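Local coordinates for protein alpha-Amylase (Thermotoga maritima, PDB 2B5D) that belongs to glycoside hydrolase family 57, whose members are built on an incomplete beta/alpha barrel, and carries a helical C-terminal region, at residues 445-450 with 500-505; 158-163 with 523-528; 218-223 with 336-341; 227-232 with 394-399. All blocks are in the same frame, centred on the assembly; numbering follows the deposited sequence. Where two conformers were deposited one is given.

Interaction 1: residues 445-450 with 500-505; sequences VERVLN and IDEEML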
# COMPACT_ATOMS: atom_id res chain seq x y z
N VAL A 445 -9.51 -33.03 21.36
CA VAL A 445 -8.29 -33.20 20.57
C VAL A 445 -8.60 -33.49 19.09
O VAL A 445 -7.88 -33.04 18.19
CB VAL A 445 -7.43 -34.33 21.14
CG1 VAL A 445 -6.44 -34.83 20.13
CG2 VAL A 445 -6.70 -33.86 22.39
N GLU A 446 -9.70 -34.20 18.88
CA GLU A 446 -10.15 -34.63 17.59
C GLU A 446 -10.71 -33.45 16.81
O GLU A 446 -10.33 -33.25 15.66
CB GLU A 446 -11.21 -35.73 17.74
CG GLU A 446 -11.26 -36.68 16.53
CD GLU A 446 -12.64 -37.30 16.30
OE1 GLU A 446 -13.61 -36.85 16.95
OE2 GLU A 446 -12.76 -38.21 15.45
N ARG A 447 -11.62 -32.71 17.44
CA ARG A 447 -12.07 -31.42 16.91
C ARG A 447 -10.90 -30.47 16.54
O ARG A 447 -10.93 -29.81 15.48
CB ARG A 447 -13.03 -30.78 17.89
CG ARG A 447 -14.42 -31.38 17.83
CD ARG A 447 -15.32 -30.81 18.95
NE ARG A 447 -15.51 -29.37 18.81
CZ ARG A 447 -15.64 -28.51 19.82
NH1 ARG A 447 -15.59 -28.92 21.08
NH2 ARG A 447 -15.81 -27.21 19.57
N VAL A 448 -9.85 -30.48 17.35
CA VAL A 448 -8.71 -29.60 17.11
C VAL A 448 -7.92 -30.07 15.90
O VAL A 448 -7.51 -29.27 15.03
CB VAL A 448 -7.83 -29.52 18.38
CG1 VAL A 448 -6.45 -28.92 18.13
CG2 VAL A 448 -8.58 -28.73 19.50
N LEU A 449 -7.69 -31.37 15.84
CA LEU A 449 -6.93 -31.96 14.77
C LEU A 449 -7.72 -31.86 13.46
O LEU A 449 -7.15 -31.56 12.41
CB LEU A 449 -6.55 -33.38 15.14
CG LEU A 449 -5.34 -33.44 16.10
CD1 LEU A 449 -5.08 -34.88 16.57
CD2 LEU A 449 -4.06 -32.83 15.52
N ASN A 450 -9.03 -32.07 13.53
CA ASN A 450 -9.89 -31.89 12.38
C ASN A 450 -9.89 -30.46 11.80
O ASN A 450 -9.98 -30.28 10.58
CB ASN A 450 -11.32 -32.26 12.75
CG ASN A 450 -11.57 -33.76 12.82
OD1 ASN A 450 -12.69 -34.18 13.13
ND2 ASN A 450 -10.56 -34.56 12.53
N ILE A 500 -5.79 -25.99 25.11
CA ILE A 500 -6.82 -25.85 24.08
C ILE A 500 -7.82 -24.80 24.52
O ILE A 500 -8.34 -24.85 25.63
CB ILE A 500 -7.54 -27.18 23.75
CG1 ILE A 500 -6.58 -28.16 23.09
CG2 ILE A 500 -8.75 -26.94 22.82
CD1 ILE A 500 -7.17 -29.55 22.96
N ASP A 501 -8.09 -23.86 23.61
CA ASP A 501 -8.92 -22.70 23.85
C ASP A 501 -10.21 -22.93 23.11
O ASP A 501 -10.30 -22.73 21.91
CB ASP A 501 -8.15 -21.49 23.33
CG ASP A 501 -8.88 -20.18 23.50
OD1 ASP A 501 -8.15 -19.15 23.50
OD2 ASP A 501 -10.14 -20.18 23.60
N GLU A 502 -11.23 -23.33 23.84
CA GLU A 502 -12.41 -23.85 23.20
C GLU A 502 -13.23 -22.86 22.44
O GLU A 502 -13.95 -23.25 21.51
CB GLU A 502 -13.28 -24.57 24.20
CG GLU A 502 -12.70 -25.90 24.63
CD GLU A 502 -13.74 -26.72 25.36
OE1 GLU A 502 -14.86 -26.87 24.78
OE2 GLU A 502 -13.44 -27.19 26.49
N GLU A 503 -13.17 -21.60 22.86
CA GLU A 503 -13.96 -20.54 22.25
C GLU A 503 -13.37 -20.12 20.90
O GLU A 503 -14.12 -19.85 19.95
CB GLU A 503 -14.05 -19.33 23.19
CG GLU A 503 -14.95 -19.57 24.41
CD GLU A 503 -15.52 -18.27 24.95
OE1 GLU A 503 -16.67 -17.92 24.56
OE2 GLU A 503 -14.80 -17.59 25.75
N MET A 504 -12.04 -20.02 20.85
CA MET A 504 -11.31 -19.80 19.63
C MET A 504 -11.56 -20.97 18.65
O MET A 504 -11.89 -20.74 17.50
CB MET A 504 -9.81 -19.67 19.89
CG MET A 504 -9.04 -19.21 18.65
SD MET A 504 -7.25 -19.51 18.74
CE MET A 504 -6.76 -18.21 19.88
N LEU A 505 -11.42 -22.21 19.12
CA LEU A 505 -11.70 -23.39 18.30
C LEU A 505 -13.09 -23.37 17.70
O LEU A 505 -13.27 -23.66 16.53
CB LEU A 505 -11.48 -24.70 19.08
CG LEU A 505 -11.92 -26.01 18.37
CD1 LEU A 505 -11.07 -26.32 17.12
CD2 LEU A 505 -11.87 -27.15 19.37

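Interaction 2: residues 158-163 with 523-528; sequences VVNAQI and MARDVI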
# COMPACT_ATOMS: atom_id res chain seq x y z
N VAL A 158 -0.45 -35.73 2.09
CA VAL A 158 -1.37 -34.59 1.87
C VAL A 158 -2.05 -34.71 0.50
O VAL A 158 -3.28 -34.51 0.33
CB VAL A 158 -0.70 -33.16 2.22
CG1 VAL A 158 0.23 -32.67 1.12
CG2 VAL A 158 -1.80 -32.11 2.60
N VAL A 159 -1.27 -35.16 -0.46
CA VAL A 159 -1.82 -35.47 -1.79
C VAL A 159 -3.00 -36.44 -1.76
O VAL A 159 -4.07 -36.15 -2.31
CB VAL A 159 -0.73 -35.95 -2.73
CG1 VAL A 159 -1.34 -36.39 -4.10
CG2 VAL A 159 0.35 -34.86 -2.92
N ASN A 160 -2.81 -37.60 -1.10
CA ASN A 160 -3.81 -38.68 -1.11
C ASN A 160 -5.02 -38.25 -0.26
O ASN A 160 -6.18 -38.56 -0.58
CB ASN A 160 -3.10 -40.00 -0.66
CG ASN A 160 -4.01 -41.26 -0.72
OD1 ASN A 160 -5.01 -41.30 -1.41
ND2 ASN A 160 -3.66 -42.29 0.05
N ALA A 161 -4.76 -37.53 0.84
CA ALA A 161 -5.82 -36.93 1.67
C ALA A 161 -6.59 -35.88 0.92
O ALA A 161 -7.87 -35.86 0.97
CB ALA A 161 -5.21 -36.32 2.93
N GLN A 162 -5.88 -34.99 0.20
CA GLN A 162 -6.61 -34.16 -0.80
C GLN A 162 -7.58 -34.95 -1.66
O GLN A 162 -8.75 -34.58 -1.78
CB GLN A 162 -5.66 -33.36 -1.70
CG GLN A 162 -5.13 -32.10 -1.05
CD GLN A 162 -6.10 -30.93 -1.12
OE1 GLN A 162 -6.87 -30.79 -2.09
NE2 GLN A 162 -6.04 -30.04 -0.08
N ILE A 163 -7.12 -36.06 -2.24
CA ILE A 163 -8.02 -36.91 -3.08
C ILE A 163 -9.17 -37.54 -2.31
O ILE A 163 -10.35 -37.41 -2.73
CB ILE A 163 -7.22 -38.06 -3.79
CG1 ILE A 163 -6.29 -37.44 -4.85
CG2 ILE A 163 -8.16 -39.09 -4.40
CD1 ILE A 163 -4.97 -38.12 -4.96
N MET A 523 -4.68 -38.45 7.56
CA MET A 523 -3.24 -38.05 7.43
C MET A 523 -2.29 -39.06 8.01
O MET A 523 -1.06 -38.93 7.90
CB MET A 523 -2.99 -36.68 8.06
CG MET A 523 -3.73 -35.53 7.32
SD MET A 523 -3.09 -35.29 5.65
CE MET A 523 -1.34 -34.81 5.88
N ALA A 524 -2.84 -40.07 8.67
CA ALA A 524 -1.95 -41.07 9.27
C ALA A 524 -1.77 -42.34 8.40
O ALA A 524 -1.06 -43.27 8.82
CB ALA A 524 -2.45 -41.43 10.69
N ARG A 525 -2.42 -42.39 7.22
CA ARG A 525 -2.38 -43.58 6.35
C ARG A 525 -1.04 -43.78 5.71
O ARG A 525 -0.25 -42.85 5.64
CB ARG A 525 -3.42 -43.54 5.28
CG ARG A 525 -4.81 -43.38 5.75
CD ARG A 525 -5.22 -42.28 4.87
NE ARG A 525 -6.16 -42.61 3.84
CZ ARG A 525 -6.42 -41.85 2.76
NH1 ARG A 525 -5.77 -40.70 2.50
NH2 ARG A 525 -7.37 -42.27 1.95
N ASP A 526 -0.76 -45.01 5.28
CA ASP A 526 0.50 -45.27 4.56
C ASP A 526 0.47 -44.66 3.17
O ASP A 526 -0.61 -44.32 2.62
CB ASP A 526 0.89 -46.76 4.45
CG ASP A 526 2.44 -46.93 4.33
OD1 ASP A 526 3.17 -45.94 4.74
OD2 ASP A 526 2.92 -48.02 3.84
N VAL A 527 1.67 -44.55 2.62
CA VAL A 527 1.85 -44.05 1.29
C VAL A 527 2.80 -44.98 0.54
O VAL A 527 3.47 -45.79 1.17
CB VAL A 527 2.46 -42.61 1.33
CG1 VAL A 527 1.49 -41.66 2.03
CG2 VAL A 527 3.92 -42.60 1.94
N ILE A 528 2.76 -44.90 -0.79
CA ILE A 528 3.96 -44.96 -1.64
C ILE A 528 3.82 -45.74 -2.96
O ILE A 528 2.94 -45.44 -3.79
CB ILE A 528 5.27 -45.24 -0.84
CG1 ILE A 528 6.39 -44.26 -1.24
CG2 ILE A 528 5.72 -46.69 -0.97
CD1 ILE A 528 7.68 -44.15 -0.20

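Interaction 3: residues 218-223 with 336-341; sequences PRYGVY and DIMGVE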
# COMPACT_ATOMS: atom_id res chain seq x y z
N PRO A 218 0.95 -42.07 -27.23
CA PRO A 218 -0.27 -42.78 -27.63
C PRO A 218 -0.58 -42.77 -29.13
O PRO A 218 -0.50 -41.72 -29.78
CB PRO A 218 -1.35 -42.04 -26.87
CG PRO A 218 -0.64 -41.60 -25.59
CD PRO A 218 0.76 -41.25 -26.03
N ARG A 219 -0.99 -43.92 -29.66
CA ARG A 219 -1.03 -44.11 -31.12
C ARG A 219 -2.07 -43.23 -31.81
O ARG A 219 -1.77 -42.66 -32.86
CB ARG A 219 -1.15 -45.58 -31.50
CG ARG A 219 -2.49 -46.27 -31.23
CD ARG A 219 -2.45 -47.74 -31.77
NE ARG A 219 -3.44 -48.52 -31.04
CZ ARG A 219 -3.18 -49.21 -29.92
NH1 ARG A 219 -4.17 -49.80 -29.25
NH2 ARG A 219 -1.93 -49.28 -29.49
N TYR A 220 -3.24 -43.12 -31.18
CA TYR A 220 -4.29 -42.23 -31.58
C TYR A 220 -4.20 -40.79 -31.04
O TYR A 220 -5.23 -40.16 -30.92
CB TYR A 220 -5.64 -42.82 -31.18
CG TYR A 220 -5.87 -44.18 -31.81
CD1 TYR A 220 -6.16 -45.30 -31.01
CD2 TYR A 220 -5.76 -44.36 -33.20
CE1 TYR A 220 -6.35 -46.57 -31.59
CE2 TYR A 220 -5.92 -45.60 -33.80
CZ TYR A 220 -6.22 -46.70 -32.99
OH TYR A 220 -6.41 -47.92 -33.58
N GLY A 221 -3.01 -40.29 -30.71
CA GLY A 221 -2.84 -39.01 -29.99
C GLY A 221 -3.85 -38.67 -28.91
O GLY A 221 -4.19 -39.54 -28.09
N VAL A 222 -4.38 -37.44 -28.90
CA VAL A 222 -5.29 -37.03 -27.83
C VAL A 222 -6.70 -37.40 -28.09
O VAL A 222 -7.58 -37.08 -27.29
CB VAL A 222 -5.22 -35.51 -27.52
CG1 VAL A 222 -3.86 -35.16 -27.02
CG2 VAL A 222 -5.62 -34.61 -28.79
N TYR A 223 -6.93 -38.11 -29.19
CA TYR A 223 -8.30 -38.43 -29.67
C TYR A 223 -8.81 -39.82 -29.30
O TYR A 223 -9.87 -40.25 -29.76
CB TYR A 223 -8.41 -38.20 -31.21
CG TYR A 223 -8.00 -36.78 -31.51
CD1 TYR A 223 -8.82 -35.72 -31.11
CD2 TYR A 223 -6.77 -36.50 -32.12
CE1 TYR A 223 -8.44 -34.38 -31.36
CE2 TYR A 223 -6.40 -35.20 -32.37
CZ TYR A 223 -7.22 -34.15 -31.98
OH TYR A 223 -6.81 -32.86 -32.17
N ASP A 336 -11.05 -40.94 -40.89
CA ASP A 336 -10.35 -41.39 -42.07
C ASP A 336 -8.87 -41.73 -41.78
O ASP A 336 -8.35 -42.70 -42.34
CB ASP A 336 -10.53 -40.39 -43.22
CG ASP A 336 -9.57 -40.66 -44.39
OD1 ASP A 336 -9.89 -41.51 -45.29
OD2 ASP A 336 -8.49 -40.01 -44.40
N ILE A 337 -8.20 -40.97 -40.92
CA ILE A 337 -6.79 -41.26 -40.56
C ILE A 337 -6.64 -42.37 -39.48
O ILE A 337 -5.62 -43.08 -39.48
CB ILE A 337 -6.03 -39.98 -40.12
CG1 ILE A 337 -5.59 -39.18 -41.34
CG2 ILE A 337 -4.77 -40.31 -39.31
CD1 ILE A 337 -5.21 -37.71 -41.01
N MET A 338 -7.64 -42.54 -38.62
CA MET A 338 -7.55 -43.41 -37.44
C MET A 338 -8.15 -44.77 -37.65
O MET A 338 -7.55 -45.76 -37.26
CB MET A 338 -8.26 -42.79 -36.23
CG MET A 338 -7.59 -41.54 -35.69
SD MET A 338 -8.31 -40.84 -34.19
CE MET A 338 -6.75 -40.03 -33.81
N GLY A 339 -9.36 -44.82 -38.19
CA GLY A 339 -10.02 -46.09 -38.39
C GLY A 339 -10.88 -46.46 -37.20
O GLY A 339 -11.54 -47.52 -37.17
N VAL A 340 -10.87 -45.60 -36.20
CA VAL A 340 -11.87 -45.71 -35.14
C VAL A 340 -12.42 -44.30 -34.82
O VAL A 340 -11.89 -43.29 -35.28
CB VAL A 340 -11.31 -46.49 -33.92
CG1 VAL A 340 -10.14 -45.72 -33.24
CG2 VAL A 340 -12.44 -46.88 -32.96
N GLU A 341 -13.52 -44.26 -34.08
CA GLU A 341 -14.15 -43.01 -33.71
C GLU A 341 -13.25 -42.14 -32.77
O GLU A 341 -12.84 -42.59 -31.70
CB GLU A 341 -15.51 -43.31 -33.05
CG GLU A 341 -16.57 -43.86 -34.03
CD GLU A 341 -17.68 -44.70 -33.34
OE1 GLU A 341 -18.88 -44.50 -33.65
OE2 GLU A 341 -17.33 -45.59 -32.50

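Interaction 4: residues 227-232 with 394-399; sequences MTPSGV and IATPAD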
# COMPACT_ATOMS: atom_id res chain seq x y z
N MET A 227 -5.37 -45.99 -20.95
CA MET A 227 -5.58 -46.60 -19.62
C MET A 227 -4.21 -46.67 -19.00
O MET A 227 -3.28 -47.08 -19.70
CB MET A 227 -6.14 -47.99 -19.77
CG MET A 227 -6.72 -48.52 -18.43
SD MET A 227 -6.78 -50.34 -18.51
CE MET A 227 -8.56 -50.52 -18.41
N THR A 228 -4.02 -46.17 -17.78
CA THR A 228 -2.69 -46.38 -17.12
C THR A 228 -2.43 -47.86 -16.77
O THR A 228 -3.39 -48.63 -16.63
CB THR A 228 -2.59 -45.62 -15.83
OG1 THR A 228 -3.68 -46.05 -14.98
CG2 THR A 228 -2.66 -44.11 -16.16
N PRO A 229 -1.15 -48.25 -16.63
CA PRO A 229 -1.01 -49.66 -16.17
C PRO A 229 -1.92 -50.09 -14.99
O PRO A 229 -2.31 -51.26 -14.97
CB PRO A 229 0.46 -49.80 -15.78
CG PRO A 229 1.21 -48.79 -16.68
CD PRO A 229 0.16 -47.60 -16.87
N SER A 230 -2.28 -49.14 -14.09
CA SER A 230 -3.08 -49.31 -12.87
C SER A 230 -4.57 -49.46 -13.12
O SER A 230 -5.36 -49.68 -12.15
CB SER A 230 -2.86 -48.11 -11.93
OG SER A 230 -2.19 -46.97 -12.57
N GLY A 231 -4.95 -49.31 -14.40
CA GLY A 231 -6.36 -49.37 -14.88
C GLY A 231 -7.16 -48.08 -14.85
O GLY A 231 -8.44 -48.07 -14.98
N VAL A 232 -6.45 -46.99 -14.63
CA VAL A 232 -7.14 -45.67 -14.57
C VAL A 232 -7.11 -45.04 -15.99
O VAL A 232 -6.06 -44.98 -16.64
CB VAL A 232 -6.62 -44.71 -13.40
CG1 VAL A 232 -7.50 -43.48 -13.31
CG2 VAL A 232 -6.66 -45.41 -12.03
N ILE A 394 -2.57 -48.84 -23.56
CA ILE A 394 -2.09 -48.66 -22.21
C ILE A 394 -0.85 -47.79 -22.24
O ILE A 394 0.10 -48.07 -22.98
CB ILE A 394 -1.75 -50.03 -21.51
CG1 ILE A 394 -3.00 -50.88 -21.35
CG2 ILE A 394 -1.20 -49.79 -20.12
CD1 ILE A 394 -2.69 -52.25 -20.84
N ALA A 395 -0.83 -46.75 -21.42
CA ALA A 395 0.30 -45.83 -21.52
C ALA A 395 0.49 -45.17 -20.19
O ALA A 395 -0.41 -45.13 -19.40
CB ALA A 395 0.05 -44.76 -22.66
N THR A 396 1.69 -44.69 -19.93
CA THR A 396 1.83 -43.85 -18.75
C THR A 396 2.03 -42.35 -19.08
O THR A 396 3.02 -41.99 -19.69
CB THR A 396 2.85 -44.40 -17.69
OG1 THR A 396 4.15 -43.88 -17.93
CG2 THR A 396 2.95 -45.88 -17.75
N PRO A 397 1.08 -41.50 -18.67
CA PRO A 397 1.14 -40.04 -18.90
C PRO A 397 2.37 -39.36 -18.30
O PRO A 397 2.87 -39.79 -17.25
CB PRO A 397 -0.12 -39.52 -18.22
CG PRO A 397 -1.02 -40.68 -18.12
CD PRO A 397 -0.16 -41.88 -17.97
N ALA A 398 2.85 -38.31 -18.96
CA ALA A 398 4.03 -37.61 -18.50
C ALA A 398 3.58 -36.56 -17.48
O ALA A 398 2.42 -36.19 -17.46
CB ALA A 398 4.74 -36.99 -19.68
N ASP A 399 4.46 -36.13 -16.58
CA ASP A 399 4.18 -35.01 -15.67
C ASP A 399 3.70 -33.84 -16.49
O ASP A 399 4.34 -33.48 -17.49
CB ASP A 399 5.47 -34.56 -14.99
CG ASP A 399 5.86 -35.43 -13.81
OD1 ASP A 399 5.32 -36.56 -13.68
OD2 ASP A 399 6.69 -34.96 -12.99

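Interaction 1: residues 445-450 with 500-505
Val448 and Leu505 form the tight centre of this contact between helix 443-458 and the start of helix 502-511. The CG2 branch of Val448 meets Leu505 CD2 at 3.7 Å, the two side chains crossing at about a right angle. The same methyl, Val448 CG2, also touches Ile500, through Ile500 CG2 at 3.8 Å and through CD1. CG1 of Val448 stands anti to the backbone N (chi1 166°), which leaves CG2 anti to the carbonyl carbon, on the side of Ile500 and Leu505. Leu505 uses both branches: CD2 on the valine, and CD1 near the backbone, 3.9 Å from Arg447 O. At the margin Val445 CG2 approaches Ile500 CD1 more loosely, at 4.4 Å.

The polar side is looser. Arg447 lays one face of its guanidinium over Leu505 CD2, which sits 3.9 Å above the plane and off toward the rim. Near the edge of that group the carboxylate of exposed Glu502 comes close without forming a salt bridge, its OE1 being 4.3 Å from Arg447 NH1; the attraction is probably weak and long-range. The stronger partner of Arg447 is Glu509, one turn after Leu505, which forms a salt bridge with NH2. Asp501 stands at the N-cap of helix 502-511, where OD2 accepts weak bonds from Glu503 N and Met504 N. Leu495 of helix 473-496 also touches Val445. The result is an apolar seam between a helix and the N-terminal end of its neighbour, with a charged margin: helix packing within the helical C-terminal region of this family 57 protein.

Interaction 2: residues 158-163 with 523-528
Asn160 and Arg525 lie nearly flat against each other, their amide and guanidinium planes only 17° apart although the side chains as wholes cross at about a right angle. The amide overlaps the guanidinium toward its rim, with Asn160 CG 3.7 Å from Arg525 NH1. CG of Asn160 stands anti to its backbone N (chi1 -176°), which carries the amide out from helix 156-174 over the arginine. At the guanidinium edge, near its plane, lies the helix backbone: Ala161 N is 3.7 Å from Arg525 NH1. No hydrogen bond joins the two segments; the firmer hold on the arginine is Thr164, whose OG1 bonds NH2.

Met523 lies against the same turn, on Val158 and Ala161, with a chain bent at chi2 and chi3. Its sulfur touches the methyl of Ala161, SD to CB 3.6 Å, while its terminal CE reaches past to Val158 CB at 4.1 Å. Leu453 of helix 443-458 and Ile431 of helix 418-436 also touch Met523.

The two segments thus meet by apolar contact around a thioether and by the near-parallel overlap of an amide and the rim of a guanidinium, while the polar hold on helix 156-174 is the Arg525 to Thr164 bond just beyond the segment.

Interaction 3: residues 218-223 with 336-341
The Tyr220 ring has a side chain on each face: Val340 CG1 on one, 4.2 Å from the ring centroid and 15° off the normal in a CH-pi contact, and Arg219 CG on the other, 3.7 Å above the plane and over its centre. The valine methyl is displaced toward the rim, nearest to CZ. Tyr223 carries Val222 CG2 over one face of its own ring. In the plane of the Arg219 guanidinium, at its edge, lies Tyr220 OH, and that hydroxyl is hydrogen-bonded to Glu391.

Between the two tyrosines comes Met338, at the last turn of helix 309-338. Its chain is extended beyond CG (chi2 -176°), and the terminal CE ends 3.6 Å from Tyr223 CB and 4.0 Å from Tyr220 CB. The sulfur makes an oblique Met-aromatic contact with Tyr220, SD to centroid 5.4 Å. CE also approaches the carbonyl of Tyr220, 3.3 Å from O. Gly339, with positive phi, ends the helix and turns the chain to Val340.

No hydrogen bond links the two segments, and the phenol groups are satisfied elsewhere, Tyr223 OH by Asp238. The loop therefore meets the helix end through methionine, valine and aromatic surfaces, while the polar tips tie it to other parts of the chain.

Interaction 4: residues 227-232 with 394-399
Ile394 holds CG2 anti to its backbone N, and this sets CG2 against the segment 227-232, 3.4 Å from Met227 O and 3.8 Å from Pro229 N. In Thr228 a chi1 of 57° puts OG1 between the backbone N and the carbonyl carbon, and leaves CG2 beside the N, where it meets Pro397 CD at 3.8 Å.

The backbones are joined at a single beta bridge, Met227 with Ile394. Ala395 N donates to Met227 O over 3.0 Å. The N-H...O angle is 156°, and the donor is tilted 25° from the carbonyl plane. The same oxygen also receives a CA-H contact from Ile394, and Thr228 CA points at Ala395 O in a second one. Beyond the bridge, the Pro229 ring crosses Thr396 at about a right angle; Pro229 CD lies 3.4 Å from Thr396 CG2, tighter than usual for two carbons.

Thr228 OG1 accepts from Val232 N at 2.9 Å and shares a hydrogen bond with Ser230 OG, bracing the type I turn from Thr228 to Gly231 that connects strands 226-227 and 233-236. Asp193 of helix 192-198 touches Thr228.

One conventional bond, assisted by two CA-H...O contacts and by proline and threonine packing, is thus what joins the segments directly; the polar threonine atom serves the turn's own geometry, and its methyl serves the neighbouring segment.

Interactions 3 and 4 adjoin in the sequence and lie about 17 Å apart between centres; their segments alternate along the chain, so the region around strand 226-227 is tied both to the end of helix 309-338 and to the loop after helix 382-388. Interaction 1 comes later, within the C-terminal helices, about 55 Å from interaction 3 between centres and on the opposite side of the chain's centre. Interaction 2 spans all the others in sequence, its centre about 22 Å from that of interaction 1 and about 20 Å from that of interaction 4. It ties the end of the chain, beyond the C-terminal helices, to helix 156-174 beside the central sheet.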